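Local coordinates for DUF1818 domain-containing protein (Prochlorococcus marinus, PDB 2IT9) that is of unknown function, belongs to the DUF1818 family and may bind DNA, and pairs with a second copy of itself in the crystal, at the interface of chains A and B. Sequence-based numbering; all coordinates share one arbitrary frame. Chains: chain A/B, Hypothetical protein.

Contact 1: the interface of chains A and B. Residues chain A 29-30, 103-104; chain B 29-30, 103-104.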
ATOM      1  N   THR A  29       0.614  -5.735  -3.604  1.00 33.39           N
ATOM      2  CA  THR A  29       1.120  -4.545  -4.293  1.00 32.68           C
ATOM      3  C   THR A  29       1.462  -3.378  -3.363  1.00 34.63           C
ATOM      4  O   THR A  29       1.586  -2.235  -3.825  1.00 33.11           O
ATOM      5  CB  THR A  29       0.063  -4.059  -5.309  1.00 33.87           C
ATOM      6  OG1 THR A  29      -1.120  -3.586  -4.633  1.00 35.02           O
ATOM      7  CG2 THR A  29      -0.289  -5.133  -6.329  1.00 36.08           C
ATOM      8  N   TRP A  30       1.582  -3.631  -2.058  1.00 32.36           N
ATOM      9  CA  TRP A  30       1.862  -2.542  -1.133  1.00 31.84           C
ATOM     10  C   TRP A  30       2.463  -3.074   0.153  1.00 32.86           C
ATOM     11  O   TRP A  30       2.343  -4.249   0.458  1.00 31.39           O
ATOM     12  CB  TRP A  30       0.543  -1.803  -0.762  1.00 33.81           C
ATOM     13  CG  TRP A  30      -0.543  -2.757  -0.155  1.00 32.40           C
ATOM     14  CD1 TRP A  30      -1.532  -3.391  -0.825  1.00 32.71           C
ATOM     15  CD2 TRP A  30      -0.686  -3.150   1.235  1.00 34.68           C
ATOM     16  NE1 TRP A  30      -2.288  -4.161   0.035  1.00 37.66           N
ATOM     17  CE2 TRP A  30      -1.769  -4.060   1.303  1.00 36.51           C
ATOM     18  CE3 TRP A  30       0.039  -2.876   2.401  1.00 35.60           C
ATOM     19  CZ2 TRP A  30      -2.160  -4.676   2.505  1.00 38.85           C
ATOM     20  CZ3 TRP A  30      -0.348  -3.511   3.608  1.00 36.55           C
ATOM     21  CH2 TRP A  30      -1.440  -4.389   3.643  1.00 36.38           C
ATOM     22  N   GLU A 103      -4.005   3.815   3.319  1.00 34.28           N
ATOM     23  CA  GLU A 103      -5.132   2.928   3.194  1.00 36.41           C
ATOM     24  C   GLU A 103      -4.593   1.691   2.500  1.00 35.13           C
ATOM     25  O   GLU A 103      -3.849   1.776   1.528  1.00 36.49           O
ATOM     26  CB  GLU A 103      -6.239   3.573   2.358  1.00 33.91           C
ATOM     27  CG  GLU A 103      -6.648   4.953   2.787  1.00 37.24           C
ATOM     28  CD  GLU A 103      -7.743   5.530   1.885  1.00 48.74           C
ATOM     29  OE1 GLU A 103      -8.149   4.812   0.941  1.00 50.01           O
ATOM     30  OE2 GLU A 103      -8.175   6.685   2.112  1.00 47.02           O
ATOM     31  N   VAL A 104      -4.934   0.519   3.015  1.00 33.70           N
ATOM     32  CA  VAL A 104      -4.466  -0.730   2.462  1.00 31.93           C
ATOM     33  C   VAL A 104      -5.595  -1.755   2.478  1.00 34.46           C
ATOM     34  O   VAL A 104      -6.620  -1.560   3.168  1.00 34.98           O
ATOM     35  CB  VAL A 104      -3.214  -1.249   3.186  1.00 34.94           C
ATOM     36  CG1 VAL A 104      -2.066  -0.236   3.100  1.00 36.19           C
ATOM     37  CG2 VAL A 104      -3.505  -1.553   4.645  1.00 39.10           C
TER
ATOM     38  N   THR B  29      -5.296  -1.273  -4.632  1.00 31.03           N
ATOM     39  CA  THR B  29      -5.497  -1.767  -3.238  1.00 31.65           C
ATOM     40  C   THR B  29      -4.741  -1.007  -2.141  1.00 32.17           C
ATOM     41  O   THR B  29      -4.575  -1.527  -1.053  1.00 33.40           O
ATOM     42  CB  THR B  29      -5.027  -3.214  -3.169  1.00 32.56           C
ATOM     43  OG1 THR B  29      -3.643  -3.237  -3.527  1.00 33.74           O
ATOM     44  CG2 THR B  29      -5.863  -4.081  -4.113  1.00 34.15           C
ATOM     45  N   TRP B  30      -4.285   0.211  -2.425  1.00 31.71           N
ATOM     46  CA  TRP B  30      -3.460   0.972  -1.507  1.00 30.02           C
ATOM     47  C   TRP B  30      -3.537   2.465  -1.829  1.00 33.23           C
ATOM     48  O   TRP B  30      -3.889   2.868  -2.945  1.00 30.85           O
ATOM     49  CB  TRP B  30      -1.974   0.501  -1.579  1.00 32.14           C
ATOM     50  CG  TRP B  30      -1.344   0.665  -2.973  1.00 30.81           C
ATOM     51  CD1 TRP B  30      -1.302  -0.285  -3.969  1.00 32.35           C
ATOM     52  CD2 TRP B  30      -0.822   1.878  -3.558  1.00 31.43           C
ATOM     53  NE1 TRP B  30      -0.731   0.240  -5.100  1.00 32.55           N
ATOM     54  CE2 TRP B  30      -0.420   1.563  -4.878  1.00 31.78           C
ATOM     55  CE3 TRP B  30      -0.549   3.158  -3.058  1.00 33.19           C
ATOM     56  CZ2 TRP B  30       0.151   2.500  -5.716  1.00 33.65           C
ATOM     57  CZ3 TRP B  30       0.018   4.112  -3.915  1.00 34.20           C
ATOM     58  CH2 TRP B  30       0.369   3.763  -5.221  1.00 35.09           C
ATOM     59  N   GLU B 103       5.983   0.912   0.488  1.00 33.49           N
ATOM     60  CA  GLU B 103       6.350   0.352  -0.816  1.00 34.74           C
ATOM     61  C   GLU B 103       5.017   0.249  -1.558  1.00 35.17           C
ATOM     62  O   GLU B 103       4.011  -0.192  -0.986  1.00 36.62           O
ATOM     63  CB  GLU B 103       6.970  -1.014  -0.676  1.00 35.25           C
ATOM     64  CG  GLU B 103       8.206  -1.050   0.192  1.00 38.21           C
ATOM     65  CD  GLU B 103       8.822  -2.413   0.262  1.00 48.87           C
ATOM     66  OE1 GLU B 103       8.320  -3.310  -0.443  1.00 48.82           O
ATOM     67  OE2 GLU B 103       9.819  -2.593   0.988  1.00 42.99           O
ATOM     68  N   VAL B 104       4.978   0.726  -2.794  1.00 33.76           N
ATOM     69  CA  VAL B 104       3.735   0.730  -3.532  1.00 32.28           C
ATOM     70  C   VAL B 104       4.037   0.354  -4.971  1.00 35.18           C
ATOM     71  O   VAL B 104       5.180   0.388  -5.385  1.00 36.00           O
ATOM     72  CB  VAL B 104       3.025   2.088  -3.412  1.00 31.78           C
ATOM     73  CG1 VAL B 104       2.741   2.448  -1.881  1.00 37.73           C
ATOM     74  CG2 VAL B 104       3.785   3.190  -4.058  1.00 37.91           C
TER
HETATM   75  O   HOH W   1      -2.560  -5.879  -3.172  1.00 22.85           O
HETATM   76  O   HOH W   2      -2.987  -2.430  -6.277  1.00 23.54           O
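Strand 30-34 of each chain, with the loop residue just before it, meets strand 102-106 of the other across a two-fold axis. A:Trp30 forms an antiparallel bridge with B:Val104, and A:Val104 with B:Trp30, which carries sheet pairing from one subunit into the next. The backbones run close enough that A:Trp30 CA lies 3.2 Å from B:Glu103 O. Next to the axis the two tryptophans slide past each other in opposite directions and touch at their roots, A:Trp30 CB lying 3.5 Å from B:Trp30 CB. Chi1 of A:Trp30 is 57°, with CG between the backbone N and the carbonyl carbon; this turns the indole back over its own chain, where A:Val104 CB covers one face toward the rim, 3.4 Å above the plane. The five-membered ring of the indole approaches the partner threonine, A:Trp30 CD1 lying 3.4 Å from B:Thr29 OG1. The threonine side chains cross at about a right angle, and their hydroxyls hydrogen-bond to each other, A:Thr29 OG1 to B:Thr29 OG1 at 2.8 Å. Two waters flank this pair, each bridging both hydroxyls; water 2 lies 2.7 Å from A:Thr29 OG1. Water 1 is also reached by the backbone N of A:Thr29, and water 2 by that of B:Thr29, so the polar cluster repeats the symmetry of the pair. The site joins the two sheets and probably helps to hold the dimer seen in the crystal together.

Contact 2: the interface of chains A and B. Residues chain A 100; chain B 32-34, 38, 92, 99.
A:Arg100, from a loop of one DUF1818 subunit, inserts its guanidinium between strand 30-34, helix 36-56, the end of strand 85-92 and the loop of B:Asn99 in chain B. The charged contact is an end-on, two-nitrogen salt bridge: A:Arg100 and B:Glu38 meet tip to tip, NH1 bonding OE1 and NH2 bonding OE2 of the carboxylate. The NH1 to OE1 bond, 2.9 Å from A:Arg100 to B:Glu38, is nearly straight, at 174° about the hydrogen. Both carboxylate oxygens are met on the syn side, although the two flat groups are twisted 30° apart.

Beyond the salt bridge, A:Arg100 NH1 also donates to the backbone carbonyl B:Glu33 O at 2.9 Å, with this oxygen at the guanidinium edge. One nitrogen thus ties together the strand and the helix that follows it. B:Asn99 ND2 donates to B:Glu38 OE2 at 2.9 Å from above the carboxylate plane, which probably helps to fix the acid's rotation; OE2 therefore accepts from both the asparagine and the arginine.

Packing contacts complete the pocket. B:Leu92 CD2 sits over the centre of one guanidinium face, 3.5 Å from A:Arg100 CZ. B:Asn99 brings CB to 3.3 Å from A:Arg100 NH2, its amide turned almost perpendicular to the guanidinium. A:Arg100 starts with CG anti to its backbone N (chi1 176°) and bends at chi3, which curls the tip around B:Glu33 O toward the acid.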
ATOM      1  N   ARG A 100       2.266   9.632   8.777  1.00 35.83           N
ATOM      2  CA  ARG A 100       1.694   9.541   7.402  1.00 32.35           C
ATOM      3  C   ARG A 100       0.435   8.675   7.319  1.00 31.49           C
ATOM      4  O   ARG A 100       0.394   7.541   7.800  1.00 30.65           O
ATOM      5  CB  ARG A 100       2.775   8.968   6.470  1.00 36.13           C
ATOM      6  CG  ARG A 100       2.393   8.709   5.049  1.00 35.81           C
ATOM      7  CD  ARG A 100       3.329   7.708   4.352  1.00 33.39           C
ATOM      8  NE  ARG A 100       4.750   7.896   4.626  1.00 29.81           N
ATOM      9  CZ  ARG A 100       5.466   8.902   4.147  1.00 30.31           C
ATOM     10  NH1 ARG A 100       4.891   9.856   3.448  1.00 33.02           N
ATOM     11  NH2 ARG A 100       6.764   8.990   4.412  1.00 34.33           N
TER
ATOM     12  N   ILE B  32      -1.211   6.111  -0.116  1.00 32.55           N
ATOM     13  CA  ILE B  32      -0.367   6.708   0.922  1.00 31.46           C
ATOM     14  C   ILE B  32      -0.331   8.224   0.754  1.00 31.63           C
ATOM     15  O   ILE B  32      -0.446   8.731  -0.358  1.00 33.14           O
ATOM     16  CB  ILE B  32       1.082   6.139   0.940  1.00 33.40           C
ATOM     17  CG1 ILE B  32       1.820   6.353  -0.407  1.00 34.71           C
ATOM     18  CG2 ILE B  32       1.096   4.656   1.307  1.00 36.72           C
ATOM     19  CD1 ILE B  32       3.284   6.025  -0.355  1.00 35.19           C
ATOM     20  N   GLU B  33      -0.205   8.939   1.860  1.00 31.54           N
ATOM     21  CA  GLU B  33      -0.083  10.391   1.825  1.00 32.26           C
ATOM     22  C   GLU B  33       1.395  10.732   1.691  1.00 34.49           C
ATOM     23  O   GLU B  33       2.252  10.001   2.177  1.00 33.05           O
ATOM     24  CB  GLU B  33      -0.596  10.993   3.133  1.00 30.58           C
ATOM     25  CG  GLU B  33      -2.041  10.752   3.394  1.00 37.31           C
ATOM     26  CD  GLU B  33      -2.526  11.418   4.660  1.00 37.39           C
ATOM     27  OE1 GLU B  33      -1.699  11.655   5.583  1.00 33.04           O
ATOM     28  OE2 GLU B  33      -3.757  11.674   4.732  1.00 42.78           O
ATOM     29  N   LEU B  34       1.700  11.861   1.076  1.00 32.21           N
ATOM     30  CA  LEU B  34       3.092  12.321   0.901  1.00 32.51           C
ATOM     31  C   LEU B  34       3.198  13.789   1.242  1.00 31.51           C
ATOM     32  O   LEU B  34       2.268  14.558   0.979  1.00 32.70           O
ATOM     33  CB  LEU B  34       3.507  12.196  -0.558  1.00 32.95           C
ATOM     34  CG  LEU B  34       3.366  10.829  -1.203  1.00 32.75           C
ATOM     35  CD1 LEU B  34       3.683  10.923  -2.689  1.00 36.77           C
ATOM     36  CD2 LEU B  34       4.206   9.742  -0.535  1.00 37.57           C
ATOM     37  N   GLU B  38       8.452  15.013  -0.606  1.00 33.30           N
ATOM     38  CA  GLU B  38       8.357  13.660  -1.140  1.00 34.42           C
ATOM     39  C   GLU B  38       7.661  13.621  -2.487  1.00 33.63           C
ATOM     40  O   GLU B  38       8.058  12.866  -3.392  1.00 31.81           O
ATOM     41  CB  GLU B  38       7.583  12.766  -0.162  1.00 34.13           C
ATOM     42  CG  GLU B  38       8.386  12.448   1.082  1.00 35.33           C
ATOM     43  CD  GLU B  38       7.568  11.785   2.185  1.00 41.83           C
ATOM     44  OE1 GLU B  38       6.344  12.047   2.286  1.00 35.53           O
ATOM     45  OE2 GLU B  38       8.180  11.016   2.965  1.00 39.69           O
ATOM     46  N   LEU B  92       9.685   3.916  -0.583  1.00 33.29           N
ATOM     47  CA  LEU B  92       9.829   5.172   0.168  1.00 35.51           C
ATOM     48  C   LEU B  92      10.467   4.846   1.499  1.00 35.86           C
ATOM     49  O   LEU B  92       9.840   4.174   2.341  1.00 34.84           O
ATOM     50  CB  LEU B  92       8.438   5.798   0.380  1.00 35.27           C
ATOM     51  CG  LEU B  92       8.306   7.110   1.152  1.00 35.68           C
ATOM     52  CD1 LEU B  92       9.167   8.218   0.564  1.00 36.39           C
ATOM     53  CD2 LEU B  92       6.817   7.567   1.235  1.00 36.24           C
ATOM     54  N   ASN B  99       7.136  10.170   8.990  1.00 42.24           N
ATOM     55  CA  ASN B  99       7.279   9.687   7.635  1.00 41.78           C
ATOM     56  C   ASN B  99       7.630   8.210   7.642  1.00 41.91           C
ATOM     57  O   ASN B  99       8.790   7.826   7.510  1.00 44.82           O
ATOM     58  CB  ASN B  99       8.292  10.526   6.849  1.00 39.44           C
ATOM     59  CG  ASN B  99       7.829  11.964   6.672  1.00 38.00           C
ATOM     60  OD1 ASN B  99       7.518  12.609   7.644  1.00 41.22           O
ATOM     61  ND2 ASN B  99       7.775  12.456   5.441  1.00 37.78           N
TER

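Contact 3: the interface of chains A and B. Residues chain A 21, 98-100; chain B 21, 97-98, 100.
Loop residues 98-100 of chain A run against loop residues B:Leu97, B:Phe98 and B:Arg100, with A:Phe21, also in a loop, set against B:Arg100 and B:Phe21 against A:Arg100. A:Arg100 N donates to the carbonyl B:Phe98 O at 2.8 Å. The two arginines exchange side-on grips. B:Arg100 NE bonds A:Arg100 O at 2.8 Å and its NH2 bonds the same oxygen, which lies in the guanidinium plane; A:Arg100 returns this with NE, 2.9 Å from B:Arg100 O, and NH2. Unlike A:Arg100, B:Arg100 has CG between its N and carbonyl carbon (chi1 79°), which swings its guanidinium to A:Arg100 O. The guanidinium planes stand 72° apart. B:Arg100 NH1 lies 3.6 Å from A:Phe21 CE1. An alanine in place of B:Arg100 would probably leave A:Arg100 O without both of these donors and the A:Phe21 ring without its guanidinium neighbour.

Each Phe21 ring takes an arginine alpha carbon on one face: B:Arg100 CA is 3.7 Å from the centroid of A:Phe21, and A:Arg100 CA 3.8 Å from that of B:Phe21. The aromatic edge of B:Phe21 points at a carbonyl, CE2 lying 3.4 Å from A:Phe98 O. The B:Phe98 ring lies against the same oxygen, with A:Asn99 OD1 at its edge and B:Leu97 CB over one face. Water 3 joins the A:Asn99 amide to B:Leu97 O. The patch lies in the loop between strands 85-92 and 102-106, with Phe21 from the loop before strand 23-26.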
ATOM      1  N   PHE A  21       9.467   2.802  13.516  1.00 38.12           N
ATOM      2  CA  PHE A  21       8.665   2.030  12.605  1.00 35.73           C
ATOM      3  C   PHE A  21       9.262   0.622  12.492  1.00 37.60           C
ATOM      4  O   PHE A  21       9.865   0.265  11.487  1.00 37.46           O
ATOM      5  CB  PHE A  21       8.622   2.772  11.272  1.00 37.70           C
ATOM      6  CG  PHE A  21       7.902   4.089  11.352  1.00 35.23           C
ATOM      7  CD1 PHE A  21       6.524   4.114  11.583  1.00 36.53           C
ATOM      8  CD2 PHE A  21       8.590   5.295  11.187  1.00 37.78           C
ATOM      9  CE1 PHE A  21       5.838   5.312  11.671  1.00 35.92           C
ATOM     10  CE2 PHE A  21       7.902   6.517  11.260  1.00 36.18           C
ATOM     11  CZ  PHE A  21       6.540   6.523  11.510  1.00 39.82           C
ATOM     12  N   PHE A  98       0.952  12.796  14.387  1.00 53.24           N
ATOM     13  CA  PHE A  98       0.437  12.845  13.037  1.00 51.70           C
ATOM     14  C   PHE A  98       1.382  12.149  12.019  1.00 51.10           C
ATOM     15  O   PHE A  98       2.060  12.781  11.198  1.00 52.23           O
ATOM     16  CB  PHE A  98       0.100  14.302  12.651  1.00 53.43           C
ATOM     17  CG  PHE A  98      -0.870  14.427  11.500  1.00 52.70           C
ATOM     18  N   ASN A  99       1.412  10.823  12.114  1.00 48.60           N
ATOM     19  CA  ASN A  99       2.182   9.931  11.227  1.00 45.96           C
ATOM     20  C   ASN A  99       1.522   9.899   9.849  1.00 39.44           C
ATOM     21  O   ASN A  99       0.333  10.112   9.772  1.00 37.89           O
ATOM     22  CB  ASN A  99       2.105   8.516  11.759  1.00 45.87           C
ATOM     23  CG  ASN A  99       3.062   8.208  12.923  1.00 47.41           C
ATOM     24  OD1 ASN A  99       3.924   8.991  13.298  1.00 46.77           O
ATOM     25  ND2 ASN A  99       2.930   6.991  13.450  1.00 36.98           N
ATOM     26  N   ARG A 100       2.266   9.632   8.777  1.00 35.83           N
ATOM     27  CA  ARG A 100       1.694   9.541   7.402  1.00 32.35           C
ATOM     28  C   ARG A 100       0.435   8.675   7.319  1.00 31.49           C
ATOM     29  O   ARG A 100       0.394   7.541   7.800  1.00 30.65           O
ATOM     30  CB  ARG A 100       2.775   8.968   6.470  1.00 36.13           C
ATOM     31  CG  ARG A 100       2.393   8.709   5.049  1.00 35.81           C
ATOM     32  CD  ARG A 100       3.329   7.708   4.352  1.00 33.39           C
ATOM     33  NE  ARG A 100       4.750   7.896   4.626  1.00 29.81           N
ATOM     34  CZ  ARG A 100       5.466   8.902   4.147  1.00 30.31           C
ATOM     35  NH1 ARG A 100       4.891   9.856   3.448  1.00 33.02           N
ATOM     36  NH2 ARG A 100       6.764   8.990   4.412  1.00 34.33           N
TER
ATOM     37  N   PHE B  21       0.975  16.446   5.162  1.00 38.01           N
ATOM     38  CA  PHE B  21       0.687  15.406   4.185  1.00 36.23           C
ATOM     39  C   PHE B  21      -0.483  15.842   3.277  1.00 37.28           C
ATOM     40  O   PHE B  21      -1.614  15.378   3.417  1.00 38.03           O
ATOM     41  CB  PHE B  21       0.401  14.071   4.894  1.00 36.63           C
ATOM     42  CG  PHE B  21       1.561  13.557   5.713  1.00 36.28           C
ATOM     43  CD1 PHE B  21       2.670  13.039   5.082  1.00 33.24           C
ATOM     44  CD2 PHE B  21       1.515  13.562   7.101  1.00 37.40           C
ATOM     45  CE1 PHE B  21       3.747  12.574   5.796  1.00 36.37           C
ATOM     46  CE2 PHE B  21       2.590  13.096   7.835  1.00 38.40           C
ATOM     47  CZ  PHE B  21       3.716  12.600   7.171  1.00 39.42           C
ATOM     48  N   LEU B  97       9.871  11.288  12.587  1.00 44.59           N
ATOM     49  CA  LEU B  97       8.797  10.810  13.455  1.00 43.36           C
ATOM     50  C   LEU B  97       7.521  10.361  12.788  1.00 39.91           C
ATOM     51  O   LEU B  97       6.847   9.483  13.302  1.00 38.92           O
ATOM     52  CB  LEU B  97       8.386  11.922  14.408  1.00 42.35           C
ATOM     53  CG  LEU B  97       9.466  12.468  15.334  1.00 49.75           C
ATOM     54  CD1 LEU B  97       8.842  13.555  16.160  1.00 54.19           C
ATOM     55  CD2 LEU B  97      10.090  11.390  16.244  1.00 49.77           C
ATOM     56  N   PHE B  98       7.171  10.999  11.686  1.00 38.43           N
ATOM     57  CA  PHE B  98       5.907  10.743  11.010  1.00 41.12           C
ATOM     58  C   PHE B  98       5.977  10.068   9.655  1.00 40.84           C
ATOM     59  O   PHE B  98       4.988   9.467   9.216  1.00 41.82           O
ATOM     60  CB  PHE B  98       5.237  12.100  10.791  1.00 43.31           C
ATOM     61  CG  PHE B  98       5.208  12.939  11.990  1.00 39.28           C
ATOM     62  CD1 PHE B  98       4.747  12.428  13.203  1.00 50.81           C
ATOM     63  CD2 PHE B  98       5.620  14.253  11.934  1.00 49.60           C
ATOM     64  CE1 PHE B  98       4.724  13.222  14.342  1.00 53.97           C
ATOM     65  CE2 PHE B  98       5.606  15.054  13.068  1.00 52.09           C
ATOM     66  CZ  PHE B  98       5.159  14.536  14.270  1.00 50.41           C
ATOM     67  N   ARG B 100       6.595   7.409   7.849  1.00 41.64           N
ATOM     68  CA  ARG B 100       6.713   5.971   7.841  1.00 36.22           C
ATOM     69  C   ARG B 100       7.200   5.548   6.476  1.00 36.69           C
ATOM     70  O   ARG B 100       6.900   6.161   5.452  1.00 36.32           O
ATOM     71  CB  ARG B 100       5.352   5.289   8.145  1.00 35.00           C
ATOM     72  CG  ARG B 100       4.362   5.208   7.015  1.00 36.09           C
ATOM     73  CD  ARG B 100       2.998   4.615   7.333  1.00 34.09           C
ATOM     74  NE  ARG B 100       2.185   5.445   8.229  1.00 31.93           N
ATOM     75  CZ  ARG B 100       2.017   5.261   9.533  1.00 30.69           C
ATOM     76  NH1 ARG B 100       2.654   4.301  10.223  1.00 30.72           N
ATOM     77  NH2 ARG B 100       1.224   6.089  10.193  1.00 33.19           N
TER
HETATM   78  O   HOH W   3       5.767   7.057  14.984  1.00 39.13           O

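Contacts 2 and 3 are neighbours, their C-alpha centres about 8 Å apart, and share A:Arg100, whose guanidinium serves both, while its backbone N and O take part in contact 3. Contact 1 lies farther off, about 12 Å from contact 2 and 16 Å from contact 3. Strand 30-34 links contacts 1 and 2, while strand 102-106 of contact 1 follows closely on the loop of contact 3. Strand pairing, an intersubunit salt bridge and loop packing are parts of one broadly two-fold interface, with the two Arg100 side chains departing from exact symmetry; this suggests a dimer, though the crystal alone does not establish one in solution.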